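Local coordinates for protein endo-beta-mannanase (Opitutaceae bacterium TAV5, PDB 7BOB) that hydrolyses beta-1,4-linked mannosides as an exo-acting mannosidase of glycoside hydrolase family 5, a homotrimer active in the hindgut of a wood-feeding termite, at residues C195-V200 against N246-Q251; L264-K269 against R411-A416; G154-A159 against L279-T284. One frame throughout, in Å; residues are numbered along the deposited sequence.

All three contacts are buried, yet they sit in different layers of the fold. Contact 3 is the polar one, an Asn-Glu pair facing another glutamate across the mouth of the barrel between strands 151-154 and 277-282. Contact 2 is almost wholly apolar and lies outside the ring of barrel strands, where helix 258-272 meets helix 406-422 of the following domain; its centre is about 17 Å from that of contact 3. Contact 1 stands between them, about 10 to 11 Å from each centre, with histidines that mix ring packing and hydrogen bonding. It touches contact 2 through Tyr267 and contact 3 through Asp158, and nests within the loop that contact 3 closes.

Contact 1 (C195-V200 against N246-Q251); sequences CDHQQV and NWHPVQ
The ring of His197 meets Trp247 O at its edge, in the ring plane, while the His248 ring comes up obliquely: centroids 4.9 Å apart, planes at 47°, neither stacked nor edge-to-face. The Tyr267 ring also meets that of His197. From His197 NE2 to Trp247 O the hydrogen bond is 2.8 Å long and nearly straight (168° at the hydrogen), running close to the C=O axis. Beside it, His197 CD2 lies 3.7 Å from His248 ND1. With CG set between the backbone N and the carbonyl carbon (chi1 67°), the His197 ring reaches out from its loop to the other segment. Putting an alanine at His197 is likely to leave Trp247 O without this donor and open a gap against the His248 ring. Asp196 OD1 caps the turn into the helix, accepting from Gln198 N at 2.8 Å. His248 is held at both nitrogens, NE2 by Tyr242 O and ND1 by Tyr267 OH. Around the pair, His197 rests on Met239 of strand 237-241, His248 on Leu263 of helix 258-272, and Pro249 on helix 406-422, so the loops after the fifth and sixth strands of the (beta/alpha)8 barrel are joined.

Contact 2 (L264-K269 against R411-A416); sequences LPFYVK and RRLILA
Phe266 drives its ring against the helix carrying Leu413 and Ile414, with Ile414 CA over one face of the ring. This is the tight part of the contact: Phe266 CZ is 3.5 Å from Leu413 CB, and Phe266 CE2 is equally near, 3.5 Å, to Ile414 CG1. The phenyl ring therefore bears on the stems of the two side chains, close to the helix backbone, and crosses both of them at about a right angle. CG of Phe266 stands anti to its own N (chi1 164°), and this is what carries the ring straight across from helix 258-272. Leu413 takes part through CB; its side chain also packs on Thr448 of strand 444-448. One residue further along, the packing is looser. Tyr267 only brushes Ile414, its OH lying 3.8 Å from Ile414 CD1 and its CE1 4.3 Å from the same methyl; the polar bond of that hydroxyl goes to His248. Looser still is the margin, where Lys269, Arg411 and Arg412 are partly exposed and none of them reaches across between the two segments. Arg412 turns instead to salt bridges with Asp557 and Glu408, and Lys269 NZ to His417 and Val427 O. The axes of the two short helical segments pass 10.6 Å apart, their N-to-C directions 119° apart, and the meeting is confined to two neighbouring residues on each. One helix belongs to the barrel, the other to the domain built on the mixed sheet. Between these segments the join is almost wholly apolar, the one polar side-chain atom at it being the hydroxyl of Tyr267: it depends on shape and on excluding water, and the directional bonds run outward, from Tyr267, Lys269 and Arg412 to partners beyond the two segments.

Contact 3 (G154-A159 against L279-T284); sequences GNELDA and LQEFGT
Glu281, near the end of strand 277-282, presents its carboxylate to Asn155 and Glu156. Leu279, two residues earlier, turns outward and packs on Leu264 of helix 258-272. Gln280 points its CB toward the other segment without touching it. Then comes Glu281, extended beyond CG (chi2 -177°), so that its carboxylate projects from the strand end. OE2 of Glu281 lies 3.0 Å from Asn155 OD1; both are acceptors, so the pair is not a hydrogen bond. Arg58 bridges the two and probably eases their closeness: NH1 forms a salt bridge with Glu281 OE2, NH2 a hydrogen bond with Asn155 OD1. The amide of Asn155 meets the Glu281 carboxylate at a plane angle of 41°. Across the other oxygen, Glu281 OE1 approaches Glu156 OE2 to 3.4 Å, again without a bond, the two carboxylate planes being 24° apart. Each of these oxygens has a hydrogen-bond partner of its own: Tyr242 OH for Glu281 OE1, His240 ND1 for Glu156 OE2. Past the site Phe282 turns back to the helix side, as Leu279 does, and the chain leaves the strand through Gly283 to Thr284, well away from the other segment. Strands 151-154 and 277-282 are the fourth and seventh of a (beta/alpha)8 barrel. An Asn-Glu pair after the fourth strand facing a glutamate at the end of the seventh is the signature of clan GH-A, family 5 included, where the glutamate after the fourth strand is the acid/base and that of the seventh the nucleophile; Glu156 and Glu281 probably fill these roles in turn in this mannosidase.

Contact 1 (C195-V200 against N246-Q251)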
# COMPACT_ATOMS: atom_id res chain seq x y z
N CYS A 195 -25.18 -2.36 11.27
CA CYS A 195 -24.02 -1.77 10.62
C CYS A 195 -23.88 -0.28 10.94
O CYS A 195 -24.81 0.38 11.42
CB CYS A 195 -24.12 -1.97 9.10
SG CYS A 195 -23.92 -3.70 8.58
N ASP A 196 -22.69 0.26 10.67
CA ASP A 196 -22.42 1.66 10.98
C ASP A 196 -22.19 2.45 9.70
O ASP A 196 -22.61 2.03 8.62
CB ASP A 196 -21.24 1.78 11.96
CG ASP A 196 -19.92 1.25 11.39
OD1 ASP A 196 -19.77 1.18 10.15
OD2 ASP A 196 -19.00 0.91 12.17
N HIS A 197 -21.51 3.60 9.81
CA HIS A 197 -21.36 4.47 8.66
C HIS A 197 -20.39 3.93 7.61
O HIS A 197 -20.33 4.48 6.50
CB HIS A 197 -20.96 5.88 9.12
CG HIS A 197 -19.58 5.96 9.72
ND1 HIS A 197 -19.16 5.13 10.75
CD2 HIS A 197 -18.53 6.77 9.44
CE1 HIS A 197 -17.91 5.42 11.06
NE2 HIS A 197 -17.50 6.41 10.28
N GLN A 198 -19.66 2.85 7.90
CA GLN A 198 -18.83 2.28 6.86
C GLN A 198 -19.64 1.71 5.71
O GLN A 198 -19.07 1.46 4.64
CB GLN A 198 -17.90 1.23 7.45
CG GLN A 198 -17.07 1.82 8.55
CD GLN A 198 -15.75 1.19 8.65
OE1 GLN A 198 -14.98 1.20 7.70
NE2 GLN A 198 -15.46 0.57 9.80
N GLN A 199 -20.96 1.54 5.88
CA GLN A 199 -21.81 1.29 4.73
C GLN A 199 -21.65 2.39 3.68
O GLN A 199 -21.80 2.11 2.48
CB GLN A 199 -23.28 1.22 5.14
CG GLN A 199 -23.64 0.12 6.11
CD GLN A 199 -25.08 0.27 6.58
OE1 GLN A 199 -26.01 -0.24 5.95
NE2 GLN A 199 -25.27 1.01 7.67
N VAL A 200 -21.40 3.63 4.10
CA VAL A 200 -21.29 4.77 3.20
C VAL A 200 -19.85 5.03 2.77
O VAL A 200 -19.57 5.29 1.60
CB VAL A 200 -21.89 6.03 3.85
CG1 VAL A 200 -21.77 7.22 2.90
CG2 VAL A 200 -23.35 5.81 4.25
N ASN A 246 -11.13 11.64 13.39
CA ASN A 246 -10.51 10.72 12.44
C ASN A 246 -11.31 9.43 12.22
O ASN A 246 -10.81 8.51 11.57
CB ASN A 246 -9.05 10.40 12.83
CG ASN A 246 -8.94 9.75 14.18
OD1 ASN A 246 -9.94 9.43 14.80
ND2 ASN A 246 -7.71 9.54 14.64
N TRP A 247 -12.56 9.35 12.69
CA TRP A 247 -13.44 8.25 12.32
C TRP A 247 -14.17 8.49 11.00
O TRP A 247 -15.06 7.71 10.65
CB TRP A 247 -14.46 7.95 13.43
CG TRP A 247 -13.81 7.44 14.69
CD1 TRP A 247 -12.47 7.38 14.96
CD2 TRP A 247 -14.47 6.95 15.86
NE1 TRP A 247 -12.25 6.88 16.22
CE2 TRP A 247 -13.46 6.61 16.79
CE3 TRP A 247 -15.80 6.79 16.23
CZ2 TRP A 247 -13.75 6.09 18.05
CZ3 TRP A 247 -16.09 6.25 17.47
CH2 TRP A 247 -15.07 5.92 18.38
N HIS A 248 -13.83 9.55 10.27
CA HIS A 248 -14.55 9.91 9.06
C HIS A 248 -13.56 10.30 7.97
O HIS A 248 -12.44 10.74 8.28
CB HIS A 248 -15.51 11.09 9.32
CG HIS A 248 -16.45 10.82 10.46
ND1 HIS A 248 -17.68 10.23 10.27
CD2 HIS A 248 -16.30 11.00 11.79
CE1 HIS A 248 -18.27 10.08 11.44
NE2 HIS A 248 -17.46 10.53 12.38
N PRO A 249 -13.93 10.16 6.70
CA PRO A 249 -12.98 10.45 5.62
C PRO A 249 -12.73 11.94 5.39
O PRO A 249 -11.82 12.28 4.64
CB PRO A 249 -13.63 9.81 4.39
CG PRO A 249 -15.09 9.93 4.67
CD PRO A 249 -15.22 9.69 6.17
N VAL A 250 -13.54 12.83 5.98
CA VAL A 250 -13.28 14.26 6.02
C VAL A 250 -13.12 14.65 7.48
O VAL A 250 -13.98 14.34 8.30
CB VAL A 250 -14.41 15.08 5.37
CG1 VAL A 250 -14.06 16.56 5.38
CG2 VAL A 250 -14.70 14.58 3.97
N GLN A 251 -12.03 15.33 7.80
CA GLN A 251 -11.66 15.60 9.19
C GLN A 251 -12.34 16.89 9.67
O GLN A 251 -11.90 17.99 9.34
CB GLN A 251 -10.14 15.70 9.29
CG GLN A 251 -9.58 15.40 10.64
CD GLN A 251 -9.10 13.99 10.74
OE1 GLN A 251 -9.36 13.17 9.85
NE2 GLN A 251 -8.42 13.67 11.84

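Contact 2 (L264-K269 against R411-A416)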
# COMPACT_ATOMS: atom_id res chain seq x y z
N LEU A 264 -23.44 12.88 10.80
CA LEU A 264 -24.47 11.88 11.09
C LEU A 264 -25.75 12.12 10.29
O LEU A 264 -26.24 11.18 9.64
CB LEU A 264 -24.67 11.83 12.60
CG LEU A 264 -25.39 10.65 13.25
CD1 LEU A 264 -24.86 9.35 12.71
CD2 LEU A 264 -25.24 10.70 14.78
N PRO A 265 -26.30 13.34 10.21
CA PRO A 265 -27.48 13.53 9.33
C PRO A 265 -27.21 13.17 7.89
O PRO A 265 -28.10 12.65 7.21
CB PRO A 265 -27.80 15.03 9.48
CG PRO A 265 -27.21 15.41 10.80
CD PRO A 265 -25.97 14.58 10.94
N PHE A 266 -26.00 13.45 7.40
CA PHE A 266 -25.66 13.06 6.03
C PHE A 266 -25.69 11.54 5.87
O PHE A 266 -26.24 11.03 4.89
CB PHE A 266 -24.29 13.62 5.65
CG PHE A 266 -23.71 12.97 4.44
CD1 PHE A 266 -24.07 13.41 3.16
CD2 PHE A 266 -22.80 11.92 4.56
CE1 PHE A 266 -23.53 12.79 2.03
CE2 PHE A 266 -22.25 11.31 3.43
CZ PHE A 266 -22.62 11.75 2.16
N TYR A 267 -25.08 10.81 6.81
CA TYR A 267 -25.11 9.34 6.75
C TYR A 267 -26.55 8.83 6.80
O TYR A 267 -26.90 7.88 6.07
CB TYR A 267 -24.32 8.73 7.91
CG TYR A 267 -22.83 9.01 7.85
CD1 TYR A 267 -22.13 8.89 6.67
CD2 TYR A 267 -22.13 9.38 9.00
CE1 TYR A 267 -20.77 9.14 6.63
CE2 TYR A 267 -20.77 9.62 8.96
CZ TYR A 267 -20.11 9.50 7.78
OH TYR A 267 -18.77 9.76 7.75
N VAL A 268 -27.38 9.41 7.67
CA VAL A 268 -28.77 9.00 7.77
C VAL A 268 -29.49 9.27 6.45
O VAL A 268 -30.24 8.41 5.96
CB VAL A 268 -29.46 9.72 8.96
CG1 VAL A 268 -30.99 9.45 8.98
CG2 VAL A 268 -28.82 9.28 10.27
N LYS A 269 -29.24 10.43 5.84
CA LYS A 269 -29.84 10.75 4.55
C LYS A 269 -29.49 9.70 3.49
O LYS A 269 -30.36 9.28 2.72
CB LYS A 269 -29.35 12.13 4.07
CG LYS A 269 -29.90 13.32 4.81
CD LYS A 269 -29.53 14.65 4.12
CE LYS A 269 -29.84 15.83 5.05
NZ LYS A 269 -29.42 17.15 4.49
N ARG A 411 -16.15 11.24 0.52
CA ARG A 411 -15.44 12.47 0.86
C ARG A 411 -16.03 13.66 0.11
O ARG A 411 -16.18 14.74 0.68
CB ARG A 411 -13.95 12.35 0.50
CG ARG A 411 -13.02 12.25 1.69
CD ARG A 411 -11.67 11.55 1.30
NE ARG A 411 -11.08 12.12 0.09
CZ ARG A 411 -10.33 13.22 0.09
NH1 ARG A 411 -10.11 13.84 1.25
NH2 ARG A 411 -9.82 13.70 -1.06
N ARG A 412 -16.34 13.47 -1.17
CA ARG A 412 -16.87 14.56 -1.98
C ARG A 412 -18.31 14.88 -1.59
O ARG A 412 -18.72 16.05 -1.60
CB ARG A 412 -16.81 14.21 -3.46
CG ARG A 412 -15.41 13.98 -4.01
CD ARG A 412 -15.46 13.23 -5.34
NE ARG A 412 -14.27 13.47 -6.16
CZ ARG A 412 -13.17 12.74 -6.07
NH1 ARG A 412 -13.12 11.72 -5.19
NH2 ARG A 412 -12.11 13.01 -6.84
N LEU A 413 -19.08 13.85 -1.25
CA LEU A 413 -20.46 14.08 -0.88
C LEU A 413 -20.53 14.78 0.46
O LEU A 413 -21.34 15.70 0.64
CB LEU A 413 -21.21 12.75 -0.87
CG LEU A 413 -21.50 12.09 -2.22
CD1 LEU A 413 -22.18 10.74 -2.02
CD2 LEU A 413 -22.35 12.98 -3.09
N ILE A 414 -19.66 14.40 1.41
CA ILE A 414 -19.70 14.98 2.75
C ILE A 414 -19.46 16.48 2.68
O ILE A 414 -20.19 17.28 3.28
CB ILE A 414 -18.69 14.28 3.66
CG1 ILE A 414 -19.23 12.92 4.12
CG2 ILE A 414 -18.33 15.18 4.85
CD1 ILE A 414 -18.20 12.02 4.79
N LEU A 415 -18.45 16.88 1.91
CA LEU A 415 -18.05 18.29 1.84
C LEU A 415 -19.07 19.10 1.07
O LEU A 415 -19.44 20.21 1.49
CB LEU A 415 -16.67 18.42 1.19
CG LEU A 415 -16.19 19.86 1.12
CD1 LEU A 415 -15.84 20.37 2.50
CD2 LEU A 415 -15.01 19.99 0.19
N ALA A 416 -19.52 18.60 -0.08
CA ALA A 416 -20.56 19.30 -0.82
C ALA A 416 -21.81 19.47 0.04
O ALA A 416 -22.40 20.55 0.08
CB ALA A 416 -20.89 18.56 -2.11

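Contact 3 (G154-A159 against L279-T284)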
# COMPACT_ATOMS: atom_id res chain seq x y z
N GLY A 154 -26.31 -8.22 14.34
CA GLY A 154 -25.08 -8.19 15.10
C GLY A 154 -24.59 -6.77 15.18
O GLY A 154 -25.16 -5.86 14.57
N ASN A 155 -23.54 -6.57 15.96
CA ASN A 155 -23.00 -5.24 16.16
C ASN A 155 -21.86 -4.96 15.17
O ASN A 155 -20.79 -5.57 15.24
CB ASN A 155 -22.49 -5.04 17.57
CG ASN A 155 -22.08 -3.61 17.78
OD1 ASN A 155 -22.78 -2.72 17.30
ND2 ASN A 155 -20.94 -3.37 18.42
N GLU A 156 -22.11 -4.02 14.25
CA GLU A 156 -21.07 -3.45 13.38
C GLU A 156 -20.31 -4.55 12.66
O GLU A 156 -19.08 -4.62 12.67
CB GLU A 156 -20.13 -2.56 14.19
CG GLU A 156 -20.88 -1.43 14.92
CD GLU A 156 -20.01 -0.25 15.29
OE1 GLU A 156 -18.78 -0.44 15.52
OE2 GLU A 156 -20.56 0.88 15.35
N LEU A 157 -21.08 -5.46 12.04
CA LEU A 157 -20.48 -6.58 11.35
C LEU A 157 -19.60 -6.11 10.21
O LEU A 157 -18.71 -6.84 9.77
CB LEU A 157 -21.57 -7.53 10.84
CG LEU A 157 -22.33 -8.31 11.94
CD1 LEU A 157 -23.71 -8.75 11.45
CD2 LEU A 157 -21.51 -9.50 12.44
N ASP A 158 -19.82 -4.88 9.74
CA ASP A 158 -19.03 -4.31 8.66
C ASP A 158 -17.69 -3.76 9.14
O ASP A 158 -16.88 -3.36 8.30
CB ASP A 158 -19.83 -3.21 8.00
CG ASP A 158 -20.16 -2.09 8.96
OD1 ASP A 158 -20.86 -2.32 9.94
OD2 ASP A 158 -19.69 -0.97 8.77
N ALA A 159 -17.46 -3.67 10.44
CA ALA A 159 -16.18 -3.24 10.99
C ALA A 159 -15.20 -4.40 11.14
O ALA A 159 -14.03 -4.16 11.45
CB ALA A 159 -16.39 -2.58 12.35
N LEU A 279 -31.34 5.26 13.94
CA LEU A 279 -30.09 5.77 14.51
C LEU A 279 -29.76 4.90 15.71
O LEU A 279 -30.05 5.23 16.86
CB LEU A 279 -30.21 7.24 14.91
CG LEU A 279 -28.89 7.90 15.33
CD1 LEU A 279 -27.89 7.86 14.19
CD2 LEU A 279 -29.07 9.34 15.84
N GLN A 280 -29.16 3.74 15.41
CA GLN A 280 -29.02 2.67 16.40
C GLN A 280 -27.95 2.96 17.44
O GLN A 280 -27.95 2.33 18.52
CB GLN A 280 -28.71 1.37 15.69
CG GLN A 280 -28.80 0.13 16.57
CD GLN A 280 -28.41 -1.08 15.79
OE1 GLN A 280 -27.40 -1.07 15.08
NE2 GLN A 280 -29.22 -2.13 15.88
N GLU A 281 -27.04 3.88 17.14
CA GLU A 281 -25.96 4.28 18.03
C GLU A 281 -25.62 5.72 17.70
O GLU A 281 -25.32 6.03 16.54
CB GLU A 281 -24.68 3.45 17.84
CG GLU A 281 -24.63 2.07 18.43
CD GLU A 281 -23.25 1.42 18.19
OE1 GLU A 281 -22.26 2.17 18.00
OE2 GLU A 281 -23.17 0.18 18.14
N PHE A 282 -25.63 6.58 18.71
CA PHE A 282 -25.04 7.89 18.56
C PHE A 282 -24.48 8.29 19.91
O PHE A 282 -24.98 7.85 20.95
CB PHE A 282 -26.07 8.91 18.04
CG PHE A 282 -27.03 9.33 19.09
CD1 PHE A 282 -28.10 8.52 19.43
CD2 PHE A 282 -26.83 10.52 19.78
CE1 PHE A 282 -28.99 8.92 20.42
CE2 PHE A 282 -27.70 10.91 20.78
CZ PHE A 282 -28.79 10.11 21.10
N GLY A 283 -23.43 9.10 19.90
CA GLY A 283 -22.82 9.49 21.15
C GLY A 283 -21.92 10.68 20.95
O GLY A 283 -21.61 11.05 19.82
N THR A 284 -21.55 11.31 22.07
CA THR A 284 -20.61 12.41 21.97
C THR A 284 -19.17 12.00 22.23
O THR A 284 -18.26 12.74 21.86
CB THR A 284 -20.95 13.54 22.95
OG1 THR A 284 -20.96 13.02 24.28
CG2 THR A 284 -22.31 14.18 22.60